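PDB 6GUO: putative siderophore-degrading esterase (Eurofung) from Emericella nidulans, which hydrolyses the ester bonds of the bacterial siderophore enterobactin, a xenosiderophore, so that its iron can be released inside the fungal cell. Local coordinates for residues Thr159-His164 and Ser180-Tyr185; Ala216-Arg221 and Gly269-Leu274; Lys50-Val55 and Gly83-Ala88; Leu57-Ala62 and Ser96-Arg101; Ala19-Ala24 and Tyr31-Ser36. All coordinates share one frame; numbering follows the deposited sequence.

Contact 1. Residues Thr159-His164 and Ser180-Tyr185; sequences TALFGH and SSFDVY
Parallel backbone pairing, an aspartate-to-backbone bond and an apolar contact on the Phe182 ring join Thr159-His164 to Ser180-Tyr185. In the backbone pairing, Val184 N donates to Thr159 O in the carbonyl plane, a somewhat bent bond (144° at the hydrogen), and Val184 O returns the link by accepting from Leu161 N at 2.9 Å, nearly along its C=O axis. Asp183 N adds a weak bond to the same Thr159 O, so that carbonyl is gripped twice.

The second kind of interaction is polar and uses side chains. Asp183 reaches back across the start of the pairing, and its OD2 accepts from Thr159 N at 2.9 Å with the anti lone pair, in a fairly straight bond (164°). Thr159 OG1, set in the crowded position between its own N and carbonyl carbon (chi1 61°), gives that oxygen a weak second bond. Within 180-185, Tyr185 OH accepts from Phe182 N at 3.0 Å and is also hydrogen-bonded to Pro179 O, which ties down the loop before the strand.

The third is apolar. Leu161 CB stands over the centre of the Phe182 ring, 3.7 Å from its centroid, a CH-pi contact made almost along the ring normal, while Leu161 CD2 lies 3.8 Å from Phe182 CE2. Phe182 CB lies over one face of the Tyr185 ring, offset toward the rim.

The segments belong to the right-handed beta-alpha-beta unit of strand 156-164, helix 166-177 and strand 184-188 in the alpha/beta-hydrolase fold, with the loop before the second strand included. Helix 166-177 covers Leu161 and Tyr185, helix 131-150 closes over Phe182, and helix 288-301 packs on Ala160 and Val184 from the other face of the sheet.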
# COMPACT_ATOMS: atom_id res chain seq x y z
N THR A 159 -17.94 -7.59 -8.14
CA THR A 159 -17.33 -8.08 -6.90
C THR A 159 -15.98 -8.73 -7.20
O THR A 159 -15.81 -9.38 -8.23
CB THR A 159 -18.23 -9.08 -6.15
OG1 THR A 159 -18.48 -10.22 -6.98
CG2 THR A 159 -19.54 -8.41 -5.76
N ALA A 160 -15.04 -8.55 -6.28
CA ALA A 160 -13.71 -9.11 -6.42
C ALA A 160 -13.27 -9.80 -5.14
O ALA A 160 -13.68 -9.40 -4.04
CB ALA A 160 -12.71 -8.03 -6.80
N LEU A 161 -12.44 -10.83 -5.29
CA LEU A 161 -11.78 -11.51 -4.19
C LEU A 161 -10.27 -11.37 -4.37
O LEU A 161 -9.73 -11.78 -5.41
CB LEU A 161 -12.15 -12.99 -4.17
CG LEU A 161 -11.48 -13.88 -3.11
CD1 LEU A 161 -11.84 -13.45 -1.69
CD2 LEU A 161 -11.85 -15.34 -3.35
N PHE A 162 -9.60 -10.84 -3.35
CA PHE A 162 -8.14 -10.78 -3.31
C PHE A 162 -7.61 -11.62 -2.16
O PHE A 162 -8.13 -11.54 -1.05
CB PHE A 162 -7.64 -9.35 -3.14
CG PHE A 162 -6.14 -9.23 -3.05
CD1 PHE A 162 -5.39 -8.86 -4.15
CD2 PHE A 162 -5.48 -9.48 -1.85
CE1 PHE A 162 -4.01 -8.75 -4.07
CE2 PHE A 162 -4.10 -9.38 -1.76
CZ PHE A 162 -3.37 -9.01 -2.88
N GLY A 163 -6.56 -12.39 -2.43
CA GLY A 163 -5.79 -13.08 -1.41
C GLY A 163 -4.33 -13.21 -1.82
O GLY A 163 -4.02 -13.27 -3.01
N HIS A 164 -3.45 -13.23 -0.82
CA HIS A 164 -2.01 -13.42 -1.00
C HIS A 164 -1.55 -14.71 -0.32
O HIS A 164 -2.03 -15.03 0.77
CB HIS A 164 -1.24 -12.22 -0.44
CG HIS A 164 0.25 -12.40 -0.46
ND1 HIS A 164 0.95 -12.92 0.60
CD2 HIS A 164 1.17 -12.10 -1.41
CE1 HIS A 164 2.24 -12.94 0.30
NE2 HIS A 164 2.40 -12.45 -0.91
N SER A 180 -18.63 -18.58 -10.34
CA SER A 180 -19.59 -17.47 -10.20
C SER A 180 -19.55 -16.74 -8.85
O SER A 180 -20.25 -15.74 -8.69
CB SER A 180 -21.01 -17.97 -10.47
OG SER A 180 -21.11 -18.49 -11.78
N SER A 181 -18.76 -17.24 -7.89
CA SER A 181 -18.64 -16.63 -6.54
C SER A 181 -18.33 -15.15 -6.59
O SER A 181 -18.93 -14.34 -5.87
CB SER A 181 -17.51 -17.30 -5.76
OG SER A 181 -17.76 -18.67 -5.56
N PHE A 182 -17.35 -14.80 -7.43
CA PHE A 182 -16.91 -13.42 -7.63
C PHE A 182 -16.72 -13.17 -9.12
O PHE A 182 -16.50 -14.11 -9.88
CB PHE A 182 -15.58 -13.16 -6.89
CG PHE A 182 -15.68 -13.37 -5.40
CD1 PHE A 182 -16.00 -12.31 -4.55
CD2 PHE A 182 -15.49 -14.63 -4.85
CE1 PHE A 182 -16.11 -12.51 -3.19
CE2 PHE A 182 -15.60 -14.84 -3.48
CZ PHE A 182 -15.92 -13.78 -2.65
N ASP A 183 -16.81 -11.91 -9.52
CA ASP A 183 -16.56 -11.53 -10.92
C ASP A 183 -15.07 -11.56 -11.25
O ASP A 183 -14.68 -11.97 -12.35
CB ASP A 183 -17.13 -10.14 -11.20
CG ASP A 183 -18.62 -10.07 -10.99
OD1 ASP A 183 -19.33 -10.84 -11.66
OD2 ASP A 183 -19.08 -9.27 -10.15
N VAL A 184 -14.26 -11.13 -10.28
CA VAL A 184 -12.83 -10.95 -10.45
C VAL A 184 -12.09 -11.64 -9.30
O VAL A 184 -12.47 -11.51 -8.15
CB VAL A 184 -12.47 -9.45 -10.45
CG1 VAL A 184 -10.97 -9.25 -10.68
CG2 VAL A 184 -13.27 -8.73 -11.52
N TYR A 185 -11.03 -12.38 -9.65
CA TYR A 185 -10.18 -13.06 -8.68
C TYR A 185 -8.78 -12.50 -8.81
O TYR A 185 -8.23 -12.41 -9.91
CB TYR A 185 -10.17 -14.56 -8.94
CG TYR A 185 -11.56 -15.16 -8.87
CD1 TYR A 185 -12.00 -15.80 -7.71
CD2 TYR A 185 -12.43 -15.07 -9.95
CE1 TYR A 185 -13.27 -16.34 -7.64
CE2 TYR A 185 -13.71 -15.61 -9.88
CZ TYR A 185 -14.12 -16.24 -8.73
OH TYR A 185 -15.38 -16.77 -8.66

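Contact 2. Residues Ala216-Arg221 and Gly269-Leu274; sequences AHPVLR and GRLCKL
Three leucines, in two different conformations, pack one side of the contact between Ala216-Arg221 and Gly269-Leu274. Leu220 and Leu274 share one shape: each CG is anti to its backbone N (chi1 174° and 173°), and each chi2 lies near +60°. The two chains therefore run side by side, pointing the same way, with Leu220 CD2 3.9 Å from Leu274 CD1. Leu271 is turned differently. Its CG is anti to the carbonyl carbon, and its two methyls part company: CD1 lies 3.9 Å from Leu220 CB, while CD2 touches Pro218 CG at 3.7 Å, the leucine crossing the proline at about a right angle.

On the other face of the sheet Val219 lies alongside Lys273, with CG1 of the valine 3.9 Å from CB of the lysine. Beyond that the lysine chain is fully extended and leads its amino group away. Cys272 turns its CB toward the partner segment, 3.6 Å from His217 O, with SG anti to its own N.

Two backbone bonds hold the register. Cys272 N donates to Pro218 O at 3.0 Å, nearly along the C=O axis, and Leu220 N to Lys273 O at 3.1 Å, in the carbonyl plane. Between them Lys273 N is buried without a partner, a polar cost at the place where the parallel pairing begins.

The contact opens the pairing of the last two strands at one edge of the sheet. Helix 254-268 packs on Leu220 and Leu274, helix 166-177 on Pro218 and Leu220, and strand 184-188 flanks strand 219-225 on its inner side.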
# COMPACT_ATOMS: atom_id res chain seq x y z
N ALA A 216 -20.66 -18.51 -16.30
CA ALA A 216 -19.62 -17.81 -15.54
C ALA A 216 -18.59 -17.27 -16.52
O ALA A 216 -18.16 -17.99 -17.42
CB ALA A 216 -18.97 -18.75 -14.53
N HIS A 217 -18.21 -16.00 -16.33
CA HIS A 217 -17.22 -15.33 -17.19
C HIS A 217 -16.16 -14.67 -16.31
O HIS A 217 -16.02 -13.45 -16.31
CB HIS A 217 -17.91 -14.28 -18.08
CG HIS A 217 -19.20 -14.75 -18.66
ND1 HIS A 217 -20.37 -14.77 -17.93
CD2 HIS A 217 -19.52 -15.21 -19.90
CE1 HIS A 217 -21.35 -15.23 -18.69
NE2 HIS A 217 -20.86 -15.50 -19.89
N PRO A 218 -15.42 -15.49 -15.54
CA PRO A 218 -14.52 -14.92 -14.54
C PRO A 218 -13.29 -14.22 -15.12
O PRO A 218 -12.87 -14.51 -16.25
CB PRO A 218 -14.10 -16.14 -13.72
CG PRO A 218 -14.18 -17.27 -14.68
CD PRO A 218 -15.36 -16.96 -15.55
N VAL A 219 -12.74 -13.32 -14.32
CA VAL A 219 -11.51 -12.60 -14.63
C VAL A 219 -10.51 -12.98 -13.56
O VAL A 219 -10.87 -13.05 -12.38
CB VAL A 219 -11.75 -11.08 -14.63
CG1 VAL A 219 -10.45 -10.30 -14.80
CG2 VAL A 219 -12.75 -10.70 -15.73
N LEU A 220 -9.26 -13.26 -13.95
CA LEU A 220 -8.18 -13.59 -13.01
C LEU A 220 -6.95 -12.72 -13.24
O LEU A 220 -6.52 -12.55 -14.38
CB LEU A 220 -7.78 -15.07 -13.15
CG LEU A 220 -6.57 -15.56 -12.34
CD1 LEU A 220 -6.80 -15.44 -10.84
CD2 LEU A 220 -6.22 -16.99 -12.72
N ARG A 221 -6.38 -12.20 -12.15
CA ARG A 221 -5.06 -11.59 -12.18
C ARG A 221 -4.15 -12.38 -11.26
O ARG A 221 -4.42 -12.49 -10.06
CB ARG A 221 -5.09 -10.13 -11.73
CG ARG A 221 -3.76 -9.41 -11.98
CD ARG A 221 -3.84 -7.94 -11.64
NE ARG A 221 -2.70 -7.17 -12.18
CZ ARG A 221 -1.67 -6.69 -11.48
NH1 ARG A 221 -0.72 -6.00 -12.12
NH2 ARG A 221 -1.56 -6.86 -10.16
N GLY A 269 -8.77 -20.72 -22.90
CA GLY A 269 -9.73 -19.71 -23.32
C GLY A 269 -10.99 -19.64 -22.46
O GLY A 269 -12.00 -19.08 -22.88
N ARG A 270 -10.92 -20.20 -21.25
CA ARG A 270 -12.08 -20.27 -20.36
C ARG A 270 -12.29 -19.00 -19.52
O ARG A 270 -13.34 -18.85 -18.90
CB ARG A 270 -11.98 -21.50 -19.44
CG ARG A 270 -12.45 -22.81 -20.08
CD ARG A 270 -13.28 -23.63 -19.12
NE ARG A 270 -14.50 -22.91 -18.74
CZ ARG A 270 -15.21 -23.10 -17.62
NH1 ARG A 270 -14.86 -24.01 -16.71
NH2 ARG A 270 -16.30 -22.36 -17.41
N LEU A 271 -11.30 -18.11 -19.50
CA LEU A 271 -11.42 -16.84 -18.78
C LEU A 271 -11.70 -15.68 -19.73
O LEU A 271 -11.17 -15.62 -20.84
CB LEU A 271 -10.15 -16.58 -17.97
CG LEU A 271 -9.73 -17.71 -17.02
CD1 LEU A 271 -8.48 -17.32 -16.27
CD2 LEU A 271 -10.83 -18.09 -16.04
N CYS A 272 -12.56 -14.77 -19.27
CA CYS A 272 -12.95 -13.56 -20.00
C CYS A 272 -11.76 -12.61 -20.15
O CYS A 272 -11.55 -12.01 -21.21
CB CYS A 272 -14.09 -12.85 -19.25
SG CYS A 272 -14.51 -11.20 -19.85
N LYS A 273 -11.00 -12.47 -19.07
CA LYS A 273 -9.75 -11.73 -19.08
C LYS A 273 -8.78 -12.38 -18.10
O LYS A 273 -9.18 -12.83 -17.03
CB LYS A 273 -9.97 -10.26 -18.70
CG LYS A 273 -8.78 -9.39 -19.02
CD LYS A 273 -8.91 -7.98 -18.48
CE LYS A 273 -7.70 -7.15 -18.88
NZ LYS A 273 -7.75 -5.76 -18.35
N LEU A 274 -7.51 -12.42 -18.49
CA LEU A 274 -6.48 -13.09 -17.73
C LEU A 274 -5.18 -12.29 -17.83
O LEU A 274 -4.81 -11.86 -18.92
CB LEU A 274 -6.30 -14.51 -18.26
CG LEU A 274 -5.15 -15.36 -17.72
CD1 LEU A 274 -5.26 -15.57 -16.22
CD2 LEU A 274 -5.10 -16.69 -18.45

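Contact 3. Residues Lys50-Val55 and Gly83-Ala88; sequences KSANAV and GTVVIA
This is a parallel strand pair inside the central sheet, the two strands of a beta-alpha-beta crossover whose connection is helix 60-77. Strands 52-55 and 83-88 run in the same direction, their axes 30° apart, the usual twist of neighbouring strands.

Four backbone bonds form the ladder, Asn53 and Val55 each donating and accepting. Val55 N meets Val85 O at 2.9 Å, nearly along the C=O axis. Val85 N instead approaches Asn53 O from above the carbonyl plane. Just before the ladder a water bridges the two segments, giving to Ser51 O and accepting from Gly83 N at 2.9 Å.

Val55 holds CG1 in the crowded position between N and carbonyl carbon (chi1 60°), which sets that methyl 3.9 Å from Val86 CG2, the two valines side by side. Thr84 CG2 lies over the backbone at 3.7 Å from Asn53 O. On the other face Ile87 swings its CD1 back to Ala54 CB, also 3.9 Å away.

Strand 156-164 continues the sheet beyond strand 52-58, and Asn53 OD1 accepts from Arg158 N there. Strand 31-36 borders strand 83-90 on its other edge, while helix 60-77 covers Thr84 and Val86.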
# COMPACT_ATOMS: atom_id res chain seq x y z
N LYS A 50 -26.06 6.33 -5.01
CA LYS A 50 -24.95 5.84 -5.82
C LYS A 50 -24.80 4.31 -5.74
O LYS A 50 -25.14 3.69 -4.73
CB LYS A 50 -23.63 6.51 -5.43
CG LYS A 50 -23.56 7.98 -5.83
CD LYS A 50 -22.29 8.64 -5.31
CE LYS A 50 -22.22 10.11 -5.69
NZ LYS A 50 -21.37 10.88 -4.75
N SER A 51 -24.31 3.74 -6.83
CA SER A 51 -23.99 2.32 -6.90
C SER A 51 -22.56 2.11 -6.42
O SER A 51 -21.85 3.08 -6.12
CB SER A 51 -24.15 1.81 -8.33
OG SER A 51 -25.48 2.00 -8.77
N ALA A 52 -22.14 0.86 -6.33
CA ALA A 52 -20.79 0.55 -5.89
C ALA A 52 -20.30 -0.78 -6.44
O ALA A 52 -21.09 -1.61 -6.88
CB ALA A 52 -20.72 0.53 -4.37
N ASN A 53 -18.99 -0.95 -6.42
CA ASN A 53 -18.37 -2.25 -6.57
C ASN A 53 -17.85 -2.65 -5.20
O ASN A 53 -17.96 -1.88 -4.25
CB ASN A 53 -17.26 -2.18 -7.62
CG ASN A 53 -17.80 -1.82 -8.99
OD1 ASN A 53 -18.83 -2.34 -9.41
ND2 ASN A 53 -17.12 -0.91 -9.69
N ALA A 54 -17.35 -3.87 -5.09
CA ALA A 54 -16.89 -4.39 -3.81
C ALA A 54 -15.67 -5.28 -3.99
O ALA A 54 -15.58 -6.03 -4.96
CB ALA A 54 -18.00 -5.17 -3.12
N VAL A 55 -14.73 -5.18 -3.05
CA VAL A 55 -13.57 -6.06 -3.02
C VAL A 55 -13.53 -6.73 -1.66
O VAL A 55 -13.61 -6.07 -0.62
CB VAL A 55 -12.25 -5.35 -3.38
CG1 VAL A 55 -11.91 -4.21 -2.42
CG2 VAL A 55 -11.11 -6.36 -3.45
N GLY A 83 -17.61 4.05 -6.89
CA GLY A 83 -16.97 3.84 -5.60
C GLY A 83 -16.90 2.36 -5.26
O GLY A 83 -17.71 1.56 -5.76
N THR A 84 -15.95 1.99 -4.41
CA THR A 84 -15.74 0.60 -4.04
C THR A 84 -15.77 0.45 -2.52
O THR A 84 -15.11 1.19 -1.80
CB THR A 84 -14.41 0.06 -4.60
OG1 THR A 84 -14.39 0.26 -6.02
CG2 THR A 84 -14.26 -1.43 -4.32
N VAL A 85 -16.56 -0.52 -2.07
CA VAL A 85 -16.59 -0.92 -0.66
C VAL A 85 -15.54 -2.02 -0.46
O VAL A 85 -15.44 -2.94 -1.27
CB VAL A 85 -18.01 -1.41 -0.26
CG1 VAL A 85 -18.03 -2.01 1.14
CG2 VAL A 85 -18.99 -0.26 -0.36
N VAL A 86 -14.77 -1.91 0.63
CA VAL A 86 -13.78 -2.92 1.00
C VAL A 86 -14.35 -3.72 2.15
O VAL A 86 -14.83 -3.15 3.13
CB VAL A 86 -12.45 -2.28 1.44
CG1 VAL A 86 -11.43 -3.35 1.84
CG2 VAL A 86 -11.88 -1.41 0.34
N ILE A 87 -14.30 -5.04 2.00
CA ILE A 87 -14.72 -5.98 3.03
C ILE A 87 -13.55 -6.91 3.33
O ILE A 87 -13.20 -7.77 2.51
CB ILE A 87 -15.96 -6.79 2.60
CG1 ILE A 87 -17.08 -5.84 2.14
CG2 ILE A 87 -16.43 -7.67 3.75
CD1 ILE A 87 -17.13 -5.56 0.66
N ALA A 88 -12.93 -6.73 4.49
CA ALA A 88 -11.78 -7.51 4.90
C ALA A 88 -12.24 -8.55 5.90
O ALA A 88 -12.83 -8.20 6.91
CB ALA A 88 -10.73 -6.60 5.52
O HOH W 1 -20.28 5.20 -6.87

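Contact 4. Residues Leu57-Ala62 and Ser96-Arg101; sequences LVDGNA and SVFSPR
Asp59 OD1 is the best-held polar atom, with two partners gripping it: a salt bridge from Arg102 NE, and a water that donates to it at 2.9 Å. That water accepts from Ser99 N, so the carboxylate is linked to the loop 96-101 through a water. The arginine would be expected to favour the ionised form of the acid. A second water donates both to Asn61 OD1 and to Val97 O, each at 2.8 Å. Asn61 ND2 is spent on Tyr91 O, which fixes the way round of the amide.

The side-chain packing is mainly apolar and centres on Ala62. Its CB sits over one face of the Phe98 ring, 3.6 Å from Phe98 CE1, and meets Val97 CG2 at the same distance. That valine methyl occupies the crowded position between N and carbonyl carbon. Asp59 OD1 lies at the ring edge, near its plane, 4.3 Å from Phe98 CD1.

An ST turn at Ser96, whose OG accepts from Phe98 N, shapes the loop. His77 of the second subunit meets the Phe98 ring, and Arg73 of that subunit bonds Ala62 O. The arrangement is that of an alpha/beta-hydrolase strand turning into its helix at the C-terminal edge of the sheet, here also forming part of the dimer interface.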
# COMPACT_ATOMS: atom_id res chain seq x y z
N LEU A 57 -11.40 -9.21 0.87
CA LEU A 57 -10.00 -9.52 1.17
C LEU A 57 -9.92 -10.60 2.24
O LEU A 57 -10.51 -10.46 3.30
CB LEU A 57 -9.28 -8.27 1.68
CG LEU A 57 -9.46 -6.95 0.94
CD1 LEU A 57 -8.84 -5.82 1.76
CD2 LEU A 57 -8.83 -7.01 -0.43
N VAL A 58 -9.17 -11.68 1.97
CA VAL A 58 -8.81 -12.65 3.02
C VAL A 58 -7.45 -12.24 3.60
O VAL A 58 -6.76 -11.43 3.00
CB VAL A 58 -8.88 -14.11 2.54
CG1 VAL A 58 -10.31 -14.44 2.14
CG2 VAL A 58 -7.90 -14.40 1.41
N ASP A 59 -7.09 -12.78 4.76
CA ASP A 59 -6.06 -12.16 5.63
C ASP A 59 -6.41 -10.69 5.87
O ASP A 59 -5.56 -9.79 5.73
CB ASP A 59 -4.64 -12.26 5.05
CG ASP A 59 -4.13 -13.67 4.98
OD1 ASP A 59 -4.30 -14.44 5.95
OD2 ASP A 59 -3.51 -14.02 3.95
N GLY A 60 -7.67 -10.46 6.20
CA GLY A 60 -8.24 -9.12 6.26
C GLY A 60 -7.47 -8.10 7.08
O GLY A 60 -7.33 -6.94 6.66
N ASN A 61 -6.95 -8.53 8.23
CA ASN A 61 -6.23 -7.63 9.14
C ASN A 61 -4.96 -7.05 8.52
O ASN A 61 -4.51 -5.98 8.92
CB ASN A 61 -5.83 -8.31 10.46
CG ASN A 61 -6.96 -9.09 11.09
OD1 ASN A 61 -7.21 -10.23 10.73
ND2 ASN A 61 -7.63 -8.49 12.07
N ALA A 62 -4.37 -7.77 7.56
CA ALA A 62 -3.11 -7.36 6.92
C ALA A 62 -3.27 -6.50 5.67
O ALA A 62 -2.30 -5.89 5.22
CB ALA A 62 -2.30 -8.60 6.56
N SER A 96 -0.48 -8.60 15.98
CA SER A 96 -0.01 -8.98 14.65
C SER A 96 -1.16 -8.79 13.66
O SER A 96 -2.31 -8.64 14.08
CB SER A 96 0.45 -10.44 14.67
OG SER A 96 0.75 -10.92 13.37
N VAL A 97 -0.84 -8.77 12.37
CA VAL A 97 -1.88 -8.69 11.33
C VAL A 97 -2.17 -10.03 10.64
O VAL A 97 -3.01 -10.08 9.74
CB VAL A 97 -1.60 -7.58 10.29
CG1 VAL A 97 -1.57 -6.22 10.96
CG2 VAL A 97 -0.32 -7.84 9.50
N PHE A 98 -1.47 -11.10 11.03
CA PHE A 98 -1.75 -12.45 10.55
C PHE A 98 -2.13 -13.35 11.71
O PHE A 98 -1.61 -13.18 12.81
CB PHE A 98 -0.55 -13.04 9.82
CG PHE A 98 -0.12 -12.25 8.62
CD1 PHE A 98 -0.80 -12.35 7.42
CD2 PHE A 98 0.97 -11.39 8.70
CE1 PHE A 98 -0.41 -11.61 6.31
CE2 PHE A 98 1.37 -10.65 7.60
CZ PHE A 98 0.68 -10.76 6.40
N SER A 99 -3.04 -14.29 11.45
CA SER A 99 -3.46 -15.28 12.43
C SER A 99 -3.09 -16.69 11.96
O SER A 99 -3.26 -17.00 10.79
CB SER A 99 -4.97 -15.22 12.63
OG SER A 99 -5.44 -16.31 13.40
N PRO A 100 -2.63 -17.57 12.89
CA PRO A 100 -2.44 -18.99 12.53
C PRO A 100 -3.70 -19.70 12.00
O PRO A 100 -3.59 -20.71 11.30
CB PRO A 100 -1.99 -19.64 13.84
CG PRO A 100 -1.59 -18.53 14.74
CD PRO A 100 -2.33 -17.31 14.31
N ARG A 101 -4.89 -19.17 12.32
CA ARG A 101 -6.16 -19.71 11.82
C ARG A 101 -6.31 -19.70 10.30
O ARG A 101 -7.11 -20.45 9.75
CB ARG A 101 -7.34 -18.94 12.44
CG ARG A 101 -7.53 -19.23 13.92
CD ARG A 101 -8.61 -18.36 14.54
NE ARG A 101 -9.90 -18.52 13.86
CZ ARG A 101 -10.99 -17.79 14.11
NH1 ARG A 101 -12.10 -18.01 13.42
NH2 ARG A 101 -10.97 -16.83 15.03
O HOH W 2 -4.32 -13.96 8.77
O HOH W 3 -5.36 -11.43 9.00

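Contact 5. Residues Ala19-Ala24 and Tyr31-Ser36; sequences AAWQIA and YQIDVS
Trp21 crosses Ile33 and Val35 obliquely on one face of this antiparallel hairpin, and Ile23 crosses Ile33 likewise. The indole, with CG anti to the carbonyl carbon (chi1 -70°), turns its edge to Val35, so that CZ3 meets Val35 CG2 at 3.7 Å. Ile33 holds CG1 in the crowded position between N and carbonyl carbon (chi1 68°). This brings CG1 to 3.8 Å from Trp21 CB and leaves CG2 to meet Ile23 CD1 at 3.5 Å.

The other face carries Gln22, Gln32 and Asp34 beside Ala20. Gln32 NE2 donates to the syn lone pair of Asp34 OD2 at 2.9 Å, the acceptor lying in the amide plane. Asp34 OD1 comes to 3.5 Å from Ala20 CB, takes a bond from a water and another from Ala14 N of the second subunit.

Six backbone bonds join the strands between the two faces, two each for the pairs Ala19-Val35, Trp21-Ile33 and Ile23-Tyr31. In the last pair both donors lie above the carbonyl planes.

Tyr31 bonds Asp105 through its OH and stacks on Phe137. Helix 131-150 covers Trp21, Ile23 and Ile33, helix 60-77 lies against Asp34 and Ser36, and strand 83-90 pairs with strand 31-36. Strand 18-24 pairs in turn with a strand of the second subunit, carrying the sheet across the dimer.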
# COMPACT_ATOMS: atom_id res chain seq x y z
N ALA A 19 -15.83 0.71 9.62
CA ALA A 19 -16.50 0.07 10.75
C ALA A 19 -16.04 -1.37 10.81
O ALA A 19 -15.52 -1.91 9.83
CB ALA A 19 -18.01 0.13 10.57
N ALA A 20 -16.21 -1.98 11.98
CA ALA A 20 -15.82 -3.36 12.19
C ALA A 20 -16.89 -4.10 12.99
O ALA A 20 -17.62 -3.49 13.78
CB ALA A 20 -14.48 -3.43 12.90
N TRP A 21 -16.99 -5.40 12.74
CA TRP A 21 -17.88 -6.29 13.48
C TRP A 21 -17.15 -7.57 13.84
O TRP A 21 -16.30 -8.04 13.08
CB TRP A 21 -19.09 -6.68 12.63
CG TRP A 21 -20.07 -5.59 12.39
CD1 TRP A 21 -21.21 -5.33 13.10
CD2 TRP A 21 -20.02 -4.61 11.35
NE1 TRP A 21 -21.86 -4.24 12.57
CE2 TRP A 21 -21.15 -3.78 11.50
CE3 TRP A 21 -19.12 -4.34 10.31
CZ2 TRP A 21 -21.41 -2.71 10.64
CZ3 TRP A 21 -19.38 -3.28 9.45
CH2 TRP A 21 -20.52 -2.47 9.63
N GLN A 22 -17.47 -8.15 14.99
CA GLN A 22 -17.12 -9.55 15.27
C GLN A 22 -18.29 -10.43 14.86
O GLN A 22 -19.44 -10.05 15.04
CB GLN A 22 -16.75 -9.78 16.74
CG GLN A 22 -15.27 -9.53 17.03
CD GLN A 22 -14.84 -9.91 18.43
OE1 GLN A 22 -15.48 -10.72 19.10
NE2 GLN A 22 -13.73 -9.34 18.87
N ILE A 23 -17.98 -11.59 14.29
CA ILE A 23 -18.98 -12.59 13.93
C ILE A 23 -18.63 -13.86 14.69
O ILE A 23 -17.65 -14.54 14.36
CB ILE A 23 -19.04 -12.85 12.40
CG1 ILE A 23 -19.17 -11.53 11.63
CG2 ILE A 23 -20.22 -13.76 12.07
CD1 ILE A 23 -19.02 -11.65 10.13
N ALA A 24 -19.42 -14.16 15.72
CA ALA A 24 -19.18 -15.30 16.60
C ALA A 24 -20.11 -16.43 16.23
O ALA A 24 -21.23 -16.19 15.79
CB ALA A 24 -19.38 -14.90 18.05
N TYR A 31 -14.78 -14.37 13.85
CA TYR A 31 -14.15 -13.64 12.76
C TYR A 31 -14.30 -12.15 13.04
O TYR A 31 -15.16 -11.73 13.82
CB TYR A 31 -14.82 -13.98 11.43
CG TYR A 31 -14.55 -15.39 10.97
CD1 TYR A 31 -13.33 -15.72 10.39
CD2 TYR A 31 -15.50 -16.40 11.12
CE1 TYR A 31 -13.07 -17.01 9.96
CE2 TYR A 31 -15.25 -17.69 10.69
CZ TYR A 31 -14.03 -18.00 10.11
OH TYR A 31 -13.78 -19.29 9.70
N GLN A 32 -13.43 -11.37 12.42
CA GLN A 32 -13.50 -9.92 12.46
C GLN A 32 -13.64 -9.46 11.02
O GLN A 32 -12.81 -9.81 10.19
CB GLN A 32 -12.25 -9.32 13.08
CG GLN A 32 -12.24 -7.79 13.13
CD GLN A 32 -10.97 -7.24 13.76
OE1 GLN A 32 -10.61 -7.61 14.88
NE2 GLN A 32 -10.29 -6.35 13.05
N ILE A 33 -14.70 -8.71 10.73
CA ILE A 33 -14.85 -8.11 9.41
C ILE A 33 -14.62 -6.60 9.54
O ILE A 33 -15.18 -5.97 10.43
CB ILE A 33 -16.18 -8.49 8.70
CG1 ILE A 33 -17.41 -7.90 9.39
CG2 ILE A 33 -16.31 -10.01 8.62
CD1 ILE A 33 -18.62 -7.83 8.46
N ASP A 34 -13.76 -6.06 8.68
CA ASP A 34 -13.54 -4.62 8.60
C ASP A 34 -14.13 -4.17 7.28
O ASP A 34 -13.92 -4.83 6.26
CB ASP A 34 -12.04 -4.29 8.65
CG ASP A 34 -11.44 -4.45 10.03
OD1 ASP A 34 -11.58 -3.52 10.86
OD2 ASP A 34 -10.81 -5.50 10.28
N VAL A 35 -14.89 -3.08 7.31
CA VAL A 35 -15.56 -2.54 6.13
C VAL A 35 -15.24 -1.06 5.99
O VAL A 35 -15.33 -0.31 6.95
CB VAL A 35 -17.09 -2.74 6.22
CG1 VAL A 35 -17.77 -2.25 4.95
CG2 VAL A 35 -17.43 -4.20 6.47
N SER A 36 -14.87 -0.64 4.78
CA SER A 36 -14.71 0.77 4.47
C SER A 36 -15.49 1.13 3.22
O SER A 36 -15.73 0.28 2.37
CB SER A 36 -13.24 1.15 4.27
OG SER A 36 -12.70 0.57 3.10
O HOH W 4 -12.60 -1.11 10.36

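In the fold
One mixed sheet links all five contacts, in the chain order 5, 3 and 4, 1, 2. Contacts 3 and 4 alternate along the chain and share strand 52-58. Within this chain contact 5 lies at the antiparallel edge and contact 2 at the other, parallel one, their centres about 30 Å apart. Contacts 3 and 1 lie between them, centres about 12 Å apart, joined through neighbouring strands 52-58 and 156-164; contacts 1 and 2 meet likewise through strands 184-188 and 219-225. Strand 156-164 leads into a sequence consistent with the nucleophile elbow of this fold, near Asp59 of contact 4. Of the five, contacts 4 and 5, centres about 12 Å apart, touch the second subunit, and through strand 18-24 the sheet runs on across the dimer.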